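4-methyl-5(B-hydroxyethyl)-thiazole monophosphate biosynthesis enzyme (Vibrio cholerae O1 biovar El Tor, PDB 3OT1) is of unknown function but belongs to the DJ-1/PfpI family of the glutaminase I clan and may take part in thiazole monophosphate biosynthesis. Local coordinates at residues 75-80 with 107-112; 92-97 with 119-124; 113-118 with 137-142; 126-131 with 143-148. All coordinates share one frame; numbering follows the deposited sequence.

Interaction 1 lies in the core, its centre about 3 Å from that of the chain, and joins two parallel strands by backbone hydrogen bonds and a sulfur contact; the centres of the other three lie about 13 to 15 Å out. Interaction 3 is nevertheless buried, whereas interactions 2 and 4 are partly buried. Interactions 2 and 3 rely mainly on hydrocarbon contacts, edged by a lysine-aspartate salt bridge and a histidine-aspartate bond. Helix 113-119 ties them together: interaction 1 ends just before it, interaction 3 uses it directly and the second segment of interaction 2 leaves its C-terminal end. Interaction 4, about 8 Å from interaction 3 between centres, is the most polar, with arginines, carbonyls and waters.

Interaction 1: residues 75-80 with 107-112; sequences LALPGG and VAAICA
With SG anti to its own backbone N (chi1 -177°), Cys111 turns its sulfur to the amide of Gly80. Gly80 N reaches Cys111 SG over 3.5 Å, and the N-H...S line is nearly straight at 173°. Cys111 CB lies 3.8 Å from Gly79 CA, an approach that suits a residue with no side chain on this flank. The pair sits just beyond the ends of two neighbouring parallel strands of the central sheet. Within the strands, Ala108 is held through both backbone groups: Ala108 N donates to Leu75 O at 2.8 Å, and Ala108 O accepts from Leu77 N at 2.8 Å. Ile110 N makes a longer bond to Leu77 O, 3.2 Å, and Ile110 CG2 rests 3.6 Å from that same Leu77 O. Leu75, Leu77, Val107 and Ala109 line one face of the sheet, where Leu77 CB and Ala109 CB meet at 4.0 Å, facing helix 113-119; Ala76 and Ala108 face helices 22-34 and 166-178. The positive phi of Cys111 (65°), between strand 106-110 and helix 113-119, fits the nucleophile elbow of the DJ-1/PfpI family. Gly80 is also the N-cap residue of helix 81-88, while Glu24 packs against Cys111 and accepts a hydrogen bond from Gly79 N. A backbone N-H aimed at the sulfur and a nearby carboxylate are consistent with a reactive cysteine site, as in relatives.

Interaction 2: residues 92-97 with 119-124; sequences ALLALI and AKQQKF
Leu94 lays both of its methyls on the aliphatic part of Gln121, the two side chains crossing at about a right angle. Leu94 CD2 is 3.9 Å from Gln121 CB and equally near CG, whereas Leu94 CD1 reaches further along, to within 3.9 Å of Gln121 OE1. The base of the same leucine meets a second partner, with Leu94 CB 4.0 Å from Lys123 CE. Lys123 is bent at chi2 (-58°), which turns CD aside after CG, and beyond that the chain is extended. Its CB, CG and CD pass Ile97 CG2, the nearest being Lys123 CG at 4.0 Å, and its ammonium ends in a salt bridge with Asp98, on the same helix as Ile97. Helix 91-102 belongs to the beta-alpha-beta crossover that carries the chain from strand 74-77 to strand 106-110, and the loop of 119-124 leaves the next helix, 113-119, so the crossover helix is joined here to that loop. On the inner side, Ile97 CG2 comes within 3.6 Å of Phe124 CE2, meeting the ring obliquely. That ring also stacks edge-to-face with Phe118, and Val117 packs on both Leu94 and Ile97.

Interaction 3: residues 113-118 with 137-142; sequences TPALVF and DHIPSE
Pro114, Ala115 and Leu116 meet His138 and Ile139 from a helix that is locally wider than an alpha helix, with a pi-type turn over 114-118. Thr113 O accepts the amide of Val117 N at 2.8 Å and, weakly, that of Phe118 N. Across from this turn, Ala115 CB stands 3.7 Å from His138 CB. A chi1 of -75° sets His138 CG anti to the carbonyl carbon, and Ala115 CB meets the near part of the ring obliquely, 3.9 Å from His138 CG. Leu116 CD2 comes obliquely to its far end, 3.8 Å from His138 NE2. Helix 113-119 follows the sharp turn after strand 106-110 in this DJ-1-like fold, and the 3-10 turn that ends at 137-138 lies in the long excursion that precedes strand 149-152. Here the excursion lies back against the helix. The bond from His138 ND1 to Asp137 OD2, 2.9 Å (N-H...O 152°), helps to fix the ring's rotation; the acceptor lies in the ring plane but is met from above the carboxylate plane. Phe135 adds an edge-to-face contact to the imidazole. Ile139, bent at chi2 (-54°) where CD1 is placed, lets that methyl rest 4.0 Å from Ala115 CA and 4.1 Å from Pro114 O, while Cys131 and Leu144 pack against the same isoleucine.

Interaction 4: residues 126-131 with 143-148; sequences GARMTC and RLSRQR
Two irregular, extended runs of the excursion between helix 113-119 and strand 149-152 lie side by side, joined by a single backbone bridge between Met129 and Leu144 and by two arginines. Met129, a selenomethionine, uses both of its backbone groups: Met129 N donates to Arg143 O at 3.2 Å, and Met129 O receives Ser145 N at 2.9 Å. Bends at chi2 and chi3 turn CD and NE of Arg143 back toward 126-131, where Arg143 NH2 donates to Gly126 O at 2.8 Å. Arg128 crosses it at about a right angle, its CG over one face of the Arg143 guanidinium, 3.5 Å from Arg143 NH2, and the two guanidinium planes stand 88° apart. Arg128 NH2 is 4.2 Å from Arg143 NH1, but Glu142 holds Arg143 NE and NH1, which probably offsets the repulsion of like charges. Both runs lie at the edge of the DJ-1-like core, against strands 149-152 and 157-160, with Tyr152 packing on both arginines. Arg128 NH1 makes a weak bond to Leu144 O, and Arg128 NE donates to a water 3.0 Å away; that water and a second one on Arg128 NH1 both donate to Gln147 OE1. Thr130 OG1 donates to Ser145 O at 2.7 Å from above the carbonyl plane. Ser145 OG separately accepts from Gln147 N at 3.0 Å, an ST turn. Arg148 pairs with Glu168 and the backbone of a neighbouring subunit.

Interaction 1: residues 75-80 with 107-112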
loop_
_atom_site.group_PDB
_atom_site.type_symbol
_atom_site.label_atom_id
_atom_site.label_comp_id
_atom_site.label_asym_id
_atom_site.label_seq_id
_atom_site.Cartn_x
_atom_site.Cartn_y
_atom_site.Cartn_z
ATOM N N LEU A 75 -9.334 -16.344 -2.665
ATOM C CA LEU A 75 -8.742 -16.117 -1.354
ATOM C C LEU A 75 -7.404 -15.419 -1.575
ATOM O O LEU A 75 -6.593 -15.909 -2.346
ATOM C CB LEU A 75 -8.528 -17.474 -0.662
ATOM C CG LEU A 75 -7.892 -17.452 0.720
ATOM C CD1 LEU A 75 -8.764 -16.744 1.762
ATOM C CD2 LEU A 75 -7.542 -18.860 1.162
ATOM N N ALA A 76 -7.171 -14.287 -0.897
ATOM C CA ALA A 76 -5.921 -13.549 -1.013
ATOM C C ALA A 76 -5.303 -13.361 0.368
ATOM O O ALA A 76 -5.934 -12.773 1.263
ATOM C CB ALA A 76 -6.143 -12.205 -1.660
ATOM N N LEU A 77 -4.095 -13.887 0.533
ATOM C CA LEU A 77 -3.426 -13.922 1.818
ATOM C C LEU A 77 -2.261 -12.938 1.839
ATOM O O LEU A 77 -1.261 -13.122 1.145
ATOM C CB LEU A 77 -2.887 -15.326 2.090
ATOM C CG LEU A 77 -3.913 -16.469 2.065
ATOM C CD1 LEU A 77 -3.187 -17.787 2.354
ATOM C CD2 LEU A 77 -5.004 -16.256 3.079
ATOM N N PRO A 78 -2.375 -11.875 2.662
ATOM C CA PRO A 78 -1.237 -10.986 2.877
ATOM C C PRO A 78 -0.074 -11.699 3.563
ATOM O O PRO A 78 -0.262 -12.766 4.154
ATOM C CB PRO A 78 -1.819 -9.889 3.780
ATOM C CG PRO A 78 -3.331 -9.961 3.553
ATOM C CD PRO A 78 -3.589 -11.427 3.373
ATOM N N GLY A 79 1.081 -11.064 3.521
ATOM C CA GLY A 79 2.259 -11.533 4.231
ATOM C C GLY A 79 2.477 -10.790 5.527
ATOM O O GLY A 79 1.533 -10.481 6.253
ATOM N N GLY A 80 3.735 -10.500 5.817
ATOM C CA GLY A 80 4.186 -10.109 7.150
ATOM C C GLY A 80 4.554 -11.349 7.926
ATOM O O GLY A 80 3.851 -12.349 7.836
ATOM N N VAL A 107 -6.261 -19.219 -5.179
ATOM C CA VAL A 107 -5.643 -18.846 -3.918
ATOM C C VAL A 107 -4.396 -18.049 -4.274
ATOM O O VAL A 107 -3.591 -18.473 -5.107
ATOM C CB VAL A 107 -5.333 -20.064 -3.054
ATOM C CG1 VAL A 107 -4.553 -19.625 -1.807
ATOM C CG2 VAL A 107 -6.635 -20.799 -2.693
ATOM N N ALA A 108 -4.272 -16.884 -3.637
ATOM C CA ALA A 108 -3.182 -15.954 -3.912
ATOM C C ALA A 108 -2.502 -15.622 -2.597
ATOM O O ALA A 108 -3.185 -15.399 -1.614
ATOM C CB ALA A 108 -3.755 -14.690 -4.562
ATOM N N ALA A 109 -1.184 -15.589 -2.570
ATOM C CA ALA A 109 -0.461 -15.271 -1.350
ATOM C C ALA A 109 0.847 -14.574 -1.646
ATOM O O ALA A 109 1.480 -14.820 -2.664
ATOM C CB ALA A 109 -0.195 -16.542 -0.537
ATOM N N ILE A 110 1.278 -13.718 -0.723
ATOM C CA ILE A 110 2.448 -12.895 -0.934
ATOM C C ILE A 110 3.382 -12.947 0.262
ATOM O O ILE A 110 2.968 -13.197 1.391
ATOM C CB ILE A 110 2.005 -11.442 -1.281
ATOM C CG1 ILE A 110 3.156 -10.533 -1.737
ATOM C CG2 ILE A 110 1.197 -10.822 -0.152
ATOM C CD1 ILE A 110 2.675 -9.279 -2.436
ATOM N N CYS A 111 4.643 -12.610 -0.020
ATOM C CA CYS A 111 5.632 -12.341 1.005
ATOM C C CYS A 111 5.960 -13.579 1.857
ATOM O O CYS A 111 6.337 -14.603 1.303
ATOM C CB CYS A 111 5.094 -11.128 1.798
ATOM S SG CYS A 111 6.026 -10.414 3.113
ATOM N N ALA A 112 5.853 -13.496 3.178
ATOM C CA ALA A 112 6.210 -14.624 4.032
ATOM C C ALA A 112 5.239 -15.793 3.922
ATOM O O ALA A 112 5.569 -16.912 4.304
ATOM C CB ALA A 112 6.326 -14.173 5.504
#

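Interaction 2: residues 92-97 with 119-124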
loop_
_atom_site.group_PDB
_atom_site.type_symbol
_atom_site.label_atom_id
_atom_site.label_comp_id
_atom_site.label_asym_id
_atom_site.label_seq_id
_atom_site.Cartn_x
_atom_site.Cartn_y
_atom_site.Cartn_z
ATOM N N ALA A 92 -8.777 -22.504 11.320
ATOM C CA ALA A 92 -9.756 -22.034 10.354
ATOM C C ALA A 92 -9.082 -21.559 9.074
ATOM O O ALA A 92 -9.609 -21.778 7.992
ATOM C CB ALA A 92 -10.593 -20.910 10.941
ATOM N N LEU A 93 -7.947 -20.873 9.175
ATOM C CA LEU A 93 -7.273 -20.372 7.983
ATOM C C LEU A 93 -6.807 -21.543 7.128
ATOM O O LEU A 93 -6.978 -21.557 5.906
ATOM C CB LEU A 93 -6.107 -19.450 8.375
ATOM C CG LEU A 93 -5.344 -18.634 7.317
ATOM C CD1 LEU A 93 -4.444 -19.525 6.495
ATOM C CD2 LEU A 93 -6.294 -17.836 6.400
ATOM N N LEU A 94 -6.154 -22.509 7.769
ATOM C CA LEU A 94 -5.663 -23.662 7.032
ATOM C C LEU A 94 -6.802 -24.432 6.355
ATOM O O LEU A 94 -6.663 -24.867 5.215
ATOM C CB LEU A 94 -4.856 -24.580 7.948
ATOM C CG LEU A 94 -3.587 -23.953 8.546
ATOM C CD1 LEU A 94 -2.926 -24.960 9.511
ATOM C CD2 LEU A 94 -2.588 -23.503 7.497
ATOM N N ALA A 95 -7.926 -24.569 7.047
ATOM C CA ALA A 95 -9.102 -25.196 6.467
ATOM C C ALA A 95 -9.640 -24.414 5.269
ATOM O O ALA A 95 -10.118 -25.028 4.314
ATOM C CB ALA A 95 -10.195 -25.378 7.553
ATOM N N LEU A 96 -9.610 -23.076 5.317
ATOM C CA LEU A 96 -10.078 -22.287 4.191
ATOM C C LEU A 96 -9.182 -22.497 2.988
ATOM O O LEU A 96 -9.662 -22.509 1.876
ATOM C CB LEU A 96 -10.139 -20.802 4.543
ATOM C CG LEU A 96 -11.364 -20.430 5.344
ATOM C CD1 LEU A 96 -11.170 -19.073 5.966
ATOM C CD2 LEU A 96 -12.647 -20.427 4.502
ATOM N N ILE A 97 -7.872 -22.615 3.197
ATOM C CA ILE A 97 -6.996 -22.903 2.060
ATOM C C ILE A 97 -7.445 -24.208 1.381
ATOM O O ILE A 97 -7.569 -24.268 0.157
ATOM C CB ILE A 97 -5.522 -22.981 2.468
ATOM C CG1 ILE A 97 -5.018 -21.606 2.950
ATOM C CG2 ILE A 97 -4.673 -23.534 1.324
ATOM C CD1 ILE A 97 -3.691 -21.692 3.669
ATOM N N ALA A 119 4.479 -23.935 2.715
ATOM C CA ALA A 119 5.580 -24.877 2.814
ATOM C C ALA A 119 5.538 -25.578 4.176
ATOM O O ALA A 119 5.704 -26.797 4.227
ATOM C CB ALA A 119 6.895 -24.205 2.531
ATOM N N LYS A 120 5.223 -24.864 5.260
ATOM C CA LYS A 120 5.206 -25.450 6.611
ATOM C C LYS A 120 4.006 -26.347 6.935
ATOM O O LYS A 120 4.116 -27.256 7.750
ATOM C CB LYS A 120 5.327 -24.342 7.678
ATOM C CG LYS A 120 6.671 -23.637 7.701
ATOM C CD LYS A 120 7.811 -24.610 7.921
ATOM N N GLN A 121 2.856 -26.109 6.304
ATOM C CA GLN A 121 1.620 -26.833 6.608
ATOM C C GLN A 121 1.127 -27.696 5.449
ATOM O O GLN A 121 -0.038 -28.089 5.411
ATOM C CB GLN A 121 0.548 -25.851 7.084
ATOM C CG GLN A 121 0.865 -25.172 8.410
ATOM C CD GLN A 121 0.931 -26.156 9.568
ATOM O OE1 GLN A 121 0.273 -27.213 9.556
ATOM N NE2 GLN A 121 1.727 -25.825 10.564
ATOM N N GLN A 122 2.037 -28.015 4.537
ATOM C CA GLN A 122 1.761 -28.903 3.400
ATOM C C GLN A 122 0.557 -28.452 2.602
ATOM O O GLN A 122 -0.344 -29.225 2.330
ATOM C CB GLN A 122 1.561 -30.364 3.843
ATOM C CG GLN A 122 2.751 -30.954 4.486
ATOM C CD GLN A 122 2.952 -30.477 5.900
ATOM O OE1 GLN A 122 1.999 -30.371 6.691
ATOM N NE2 GLN A 122 4.195 -30.167 6.235
ATOM N N LYS A 123 0.550 -27.186 2.227
ATOM C CA LYS A 123 -0.426 -26.683 1.275
ATOM C C LYS A 123 0.263 -26.472 -0.061
ATOM O O LYS A 123 1.406 -26.044 -0.099
ATOM C CB LYS A 123 -1.068 -25.377 1.740
ATOM C CG LYS A 123 -1.650 -25.415 3.149
ATOM C CD LYS A 123 -2.694 -26.471 3.359
ATOM C CE LYS A 123 -3.265 -26.373 4.732
ATOM N NZ LYS A 123 -4.142 -27.551 5.064
ATOM N N PHE A 124 -0.443 -26.770 -1.153
ATOM C CA PHE A 124 0.088 -26.622 -2.511
ATOM C C PHE A 124 1.388 -27.393 -2.709
ATOM O O PHE A 124 2.313 -26.943 -3.389
ATOM C CB PHE A 124 0.196 -25.139 -2.906
ATOM C CG PHE A 124 -1.110 -24.452 -2.822
ATOM C CD1 PHE A 124 -2.068 -24.693 -3.782
ATOM C CD2 PHE A 124 -1.431 -23.644 -1.744
ATOM C CE1 PHE A 124 -3.313 -24.102 -3.694
ATOM C CE2 PHE A 124 -2.657 -23.057 -1.650
ATOM C CZ PHE A 124 -3.607 -23.285 -2.623
#

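Interaction 3: residues 113-118 with 137-142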
loop_
_atom_site.group_PDB
_atom_site.type_symbol
_atom_site.label_atom_id
_atom_site.label_comp_id
_atom_site.label_asym_id
_atom_site.label_seq_id
_atom_site.Cartn_x
_atom_site.Cartn_y
_atom_site.Cartn_z
ATOM N N THR A 113 4.014 -15.537 3.487
ATOM C CA THR A 113 2.968 -16.531 3.609
ATOM C C THR A 113 3.213 -17.830 2.843
ATOM O O THR A 113 2.978 -18.883 3.390
ATOM C CB THR A 113 1.613 -15.867 3.326
ATOM O OG1 THR A 113 1.380 -14.941 4.394
ATOM C CG2 THR A 113 0.500 -16.871 3.247
ATOM N N PRO A 114 3.684 -17.772 1.589
ATOM C CA PRO A 114 3.912 -19.071 0.906
ATOM C C PRO A 114 4.947 -19.920 1.653
ATOM O O PRO A 114 4.851 -21.149 1.620
ATOM C CB PRO A 114 4.394 -18.659 -0.489
ATOM C CG PRO A 114 3.733 -17.297 -0.711
ATOM C CD PRO A 114 3.832 -16.649 0.661
ATOM N N ALA A 115 5.937 -19.294 2.285
ATOM C CA ALA A 115 6.963 -20.013 3.057
ATOM C C ALA A 115 6.437 -20.499 4.406
ATOM O O ALA A 115 6.520 -21.692 4.729
ATOM C CB ALA A 115 8.181 -19.126 3.240
ATOM N N LEU A 116 5.917 -19.579 5.215
ATOM C CA LEU A 116 5.557 -19.887 6.589
ATOM C C LEU A 116 4.208 -20.566 6.745
ATOM O O LEU A 116 3.961 -21.185 7.794
ATOM C CB LEU A 116 5.629 -18.643 7.468
ATOM C CG LEU A 116 7.007 -17.998 7.568
ATOM C CD1 LEU A 116 6.963 -16.818 8.542
ATOM C CD2 LEU A 116 8.079 -19.008 7.972
ATOM N N VAL A 117 3.353 -20.484 5.715
ATOM C CA VAL A 117 2.073 -21.178 5.723
ATOM C C VAL A 117 2.113 -22.389 4.776
ATOM O O VAL A 117 1.982 -23.525 5.237
ATOM C CB VAL A 117 0.886 -20.257 5.412
ATOM C CG1 VAL A 117 -0.417 -21.073 5.515
ATOM C CG2 VAL A 117 0.889 -19.053 6.362
ATOM N N PHE A 118 2.291 -22.172 3.480
ATOM C CA PHE A 118 2.132 -23.292 2.549
ATOM C C PHE A 118 3.218 -24.360 2.730
ATOM O O PHE A 118 2.917 -25.548 2.876
ATOM C CB PHE A 118 2.130 -22.848 1.089
ATOM C CG PHE A 118 1.064 -21.844 0.707
ATOM C CD1 PHE A 118 -0.101 -21.646 1.448
ATOM C CD2 PHE A 118 1.242 -21.103 -0.461
ATOM C CE1 PHE A 118 -1.036 -20.709 1.029
ATOM C CE2 PHE A 118 0.304 -20.204 -0.867
ATOM C CZ PHE A 118 -0.823 -20.000 -0.139
ATOM N N ASP A 137 14.640 -19.991 0.984
ATOM C CA ASP A 137 15.183 -21.261 1.440
ATOM C C ASP A 137 14.141 -22.225 2.030
ATOM O O ASP A 137 14.438 -23.394 2.263
ATOM C CB ASP A 137 16.373 -21.039 2.394
ATOM C CG ASP A 137 15.983 -20.409 3.733
ATOM O OD1 ASP A 137 16.837 -20.481 4.647
ATOM O OD2 ASP A 137 14.873 -19.860 3.903
ATOM N N HIS A 138 12.922 -21.738 2.249
ATOM C CA HIS A 138 11.830 -22.581 2.717
ATOM C C HIS A 138 11.125 -23.358 1.597
ATOM O O HIS A 138 10.344 -24.257 1.863
ATOM C CB HIS A 138 10.769 -21.719 3.392
ATOM C CG HIS A 138 11.143 -21.243 4.758
ATOM N ND1 HIS A 138 12.330 -20.601 5.041
ATOM C CD2 HIS A 138 10.457 -21.292 5.922
ATOM C CE1 HIS A 138 12.370 -20.299 6.327
ATOM N NE2 HIS A 138 11.245 -20.709 6.884
ATOM N N ILE A 139 11.359 -22.980 0.350
ATOM C CA ILE A 139 10.647 -23.571 -0.774
ATOM C C ILE A 139 11.563 -24.634 -1.408
ATOM O O ILE A 139 12.754 -24.378 -1.608
ATOM C CB ILE A 139 10.316 -22.472 -1.809
ATOM C CG1 ILE A 139 9.632 -21.246 -1.175
ATOM C CG2 ILE A 139 9.502 -23.055 -2.944
ATOM C CD1 ILE A 139 8.405 -21.562 -0.360
ATOM N N PRO A 140 11.016 -25.811 -1.769
ATOM C CA PRO A 140 11.878 -26.792 -2.456
ATOM C C PRO A 140 12.546 -26.164 -3.666
ATOM O O PRO A 140 11.888 -25.485 -4.452
ATOM C CB PRO A 140 10.899 -27.901 -2.865
ATOM C CG PRO A 140 9.804 -27.802 -1.851
ATOM C CD PRO A 140 9.647 -26.317 -1.598
ATOM N N SER A 141 13.856 -26.364 -3.795
ATOM C CA SER A 141 14.629 -25.640 -4.787
ATOM C C SER A 141 14.103 -25.821 -6.212
ATOM O O SER A 141 14.138 -24.883 -7.004
ATOM C CB SER A 141 16.106 -26.049 -4.709
ATOM O OG SER A 141 16.237 -27.454 -4.877
ATOM N N GLU A 142 13.616 -27.019 -6.531
ATOM C CA GLU A 142 13.128 -27.318 -7.874
ATOM C C GLU A 142 11.758 -26.684 -8.134
ATOM O O GLU A 142 11.360 -26.566 -9.283
ATOM C CB GLU A 142 13.105 -28.843 -8.113
ATOM C CG GLU A 142 12.761 -29.271 -9.551
ATOM C CD GLU A 142 11.260 -29.386 -9.806
ATOM O OE1 GLU A 142 10.846 -29.311 -10.983
ATOM O OE2 GLU A 142 10.495 -29.537 -8.827
#

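Interaction 4: residues 126-131 with 143-148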
loop_
_atom_site.group_PDB
_atom_site.type_symbol
_atom_site.label_atom_id
_atom_site.label_comp_id
_atom_site.label_asym_id
_atom_site.label_seq_id
_atom_site.Cartn_x
_atom_site.Cartn_y
_atom_site.Cartn_z
ATOM N N GLY A 126 3.906 -29.635 -4.337
ATOM C CA GLY A 126 4.162 -29.815 -5.750
ATOM C C GLY A 126 3.993 -28.582 -6.621
ATOM O O GLY A 126 4.366 -28.617 -7.780
ATOM N N ALA A 127 3.490 -27.478 -6.076
ATOM C CA ALA A 127 3.280 -26.265 -6.875
ATOM C C ALA A 127 4.546 -25.445 -6.996
ATOM O O ALA A 127 5.328 -25.361 -6.045
ATOM C CB ALA A 127 2.197 -25.394 -6.261
ATOM N N ARG A 128 4.736 -24.825 -8.150
ATOM C CA ARG A 128 5.721 -23.760 -8.291
ATOM C C ARG A 128 5.211 -22.538 -7.543
ATOM O O ARG A 128 4.023 -22.194 -7.644
ATOM C CB ARG A 128 5.945 -23.403 -9.758
ATOM C CG ARG A 128 6.548 -24.508 -10.578
ATOM C CD ARG A 128 7.170 -24.025 -11.859
ATOM N NE ARG A 128 8.157 -22.961 -11.633
ATOM C CZ ARG A 128 9.414 -23.129 -11.200
ATOM N NH1 ARG A 128 10.201 -22.061 -11.061
ATOM N NH2 ARG A 128 9.903 -24.341 -10.919
HETATM N N MSE A 129 6.103 -21.884 -6.797
HETATM C CA MSE A 129 5.749 -20.685 -6.064
HETATM C C MSE A 129 6.955 -19.846 -5.781
HETATM O O MSE A 129 8.081 -20.334 -5.721
HETATM C CB MSE A 129 5.025 -21.020 -4.759
HETATM C CG MSE A 129 5.855 -21.832 -3.777
HETATM SE SE MSE A 129 4.875 -22.339 -2.190
HETATM C CE MSE A 129 3.720 -23.668 -2.937
ATOM N N THR A 130 6.672 -18.562 -5.568
ATOM C CA THR A 130 7.655 -17.630 -5.046
ATOM C C THR A 130 7.210 -17.177 -3.659
ATOM O O THR A 130 6.158 -17.578 -3.144
ATOM C CB THR A 130 7.893 -16.433 -5.991
ATOM O OG1 THR A 130 9.101 -15.775 -5.632
ATOM C CG2 THR A 130 6.775 -15.423 -5.996
ATOM N N CYS A 131 8.060 -16.378 -3.025
ATOM C CA CYS A 131 7.805 -15.825 -1.694
ATOM C C CYS A 131 8.799 -14.709 -1.472
ATOM O O CYS A 131 9.575 -14.382 -2.365
ATOM C CB CYS A 131 7.933 -16.907 -0.609
ATOM S SG CYS A 131 9.546 -17.652 -0.413
ATOM N N ARG A 143 11.056 -26.264 -7.077
ATOM C CA ARG A 143 9.737 -25.613 -7.214
ATOM C C ARG A 143 9.802 -24.097 -7.042
ATOM O O ARG A 143 8.815 -23.411 -7.291
ATOM C CB ARG A 143 8.769 -26.170 -6.173
ATOM C CG ARG A 143 8.475 -27.678 -6.271
ATOM C CD ARG A 143 7.480 -28.002 -7.372
ATOM N NE ARG A 143 8.076 -28.070 -8.707
ATOM C CZ ARG A 143 7.402 -28.054 -9.862
ATOM N NH1 ARG A 143 8.068 -28.148 -11.017
ATOM N NH2 ARG A 143 6.073 -27.958 -9.891
ATOM N N LEU A 144 10.935 -23.575 -6.584
ATOM C CA LEU A 144 11.057 -22.133 -6.325
ATOM C C LEU A 144 11.071 -21.336 -7.622
ATOM O O LEU A 144 11.878 -21.591 -8.509
ATOM C CB LEU A 144 12.335 -21.834 -5.538
ATOM C CG LEU A 144 12.581 -20.341 -5.243
ATOM C CD1 LEU A 144 11.534 -19.710 -4.311
ATOM C CD2 LEU A 144 13.999 -20.227 -4.661
ATOM N N SER A 145 10.181 -20.348 -7.702
ATOM C CA SER A 145 10.225 -19.322 -8.711
ATOM C C SER A 145 10.833 -18.046 -8.122
ATOM O O SER A 145 10.530 -17.686 -6.968
ATOM C CB SER A 145 8.814 -19.017 -9.164
ATOM O OG SER A 145 8.814 -17.916 -10.037
ATOM N N ARG A 146 11.639 -17.348 -8.918
ATOM C CA ARG A 146 12.136 -16.019 -8.573
ATOM C C ARG A 146 11.416 -14.928 -9.345
ATOM O O ARG A 146 11.857 -13.781 -9.358
ATOM C CB ARG A 146 13.648 -15.922 -8.801
ATOM C CG ARG A 146 14.430 -16.818 -7.858
ATOM C CD ARG A 146 15.917 -16.875 -8.177
ATOM N NE ARG A 146 16.628 -17.657 -7.167
ATOM C CZ ARG A 146 16.650 -18.985 -7.115
ATOM N NH1 ARG A 146 17.324 -19.592 -6.150
ATOM N NH2 ARG A 146 16.014 -19.713 -8.024
ATOM N N GLN A 147 10.306 -15.273 -9.980
ATOM C CA GLN A 147 9.466 -14.247 -10.584
ATOM C C GLN A 147 8.893 -13.349 -9.503
ATOM O O GLN A 147 8.578 -13.805 -8.401
ATOM C CB GLN A 147 8.291 -14.865 -11.313
ATOM C CG GLN A 147 8.630 -15.733 -12.489
ATOM C CD GLN A 147 7.501 -16.675 -12.748
ATOM O OE1 GLN A 147 7.363 -17.705 -12.086
ATOM N NE2 GLN A 147 6.646 -16.299 -13.659
ATOM N N ARG A 148 8.740 -12.076 -9.833
ATOM C CA ARG A 148 8.065 -11.146 -8.933
ATOM C C ARG A 148 6.632 -11.592 -8.661
ATOM O O ARG A 148 6.168 -11.454 -7.521
ATOM C CB ARG A 148 8.088 -9.724 -9.509
ATOM C CG ARG A 148 9.486 -9.122 -9.579
ATOM C CD ARG A 148 9.509 -7.789 -10.272
ATOM N NE ARG A 148 8.847 -6.756 -9.503
ATOM C CZ ARG A 148 9.391 -6.094 -8.482
ATOM N NH1 ARG A 148 10.635 -6.334 -8.094
ATOM N NH2 ARG A 148 8.675 -5.168 -7.882
HETATM O O HOH W 1 9.363 -19.412 -12.580
HETATM O O HOH W 2 6.992 -20.472 -12.750
#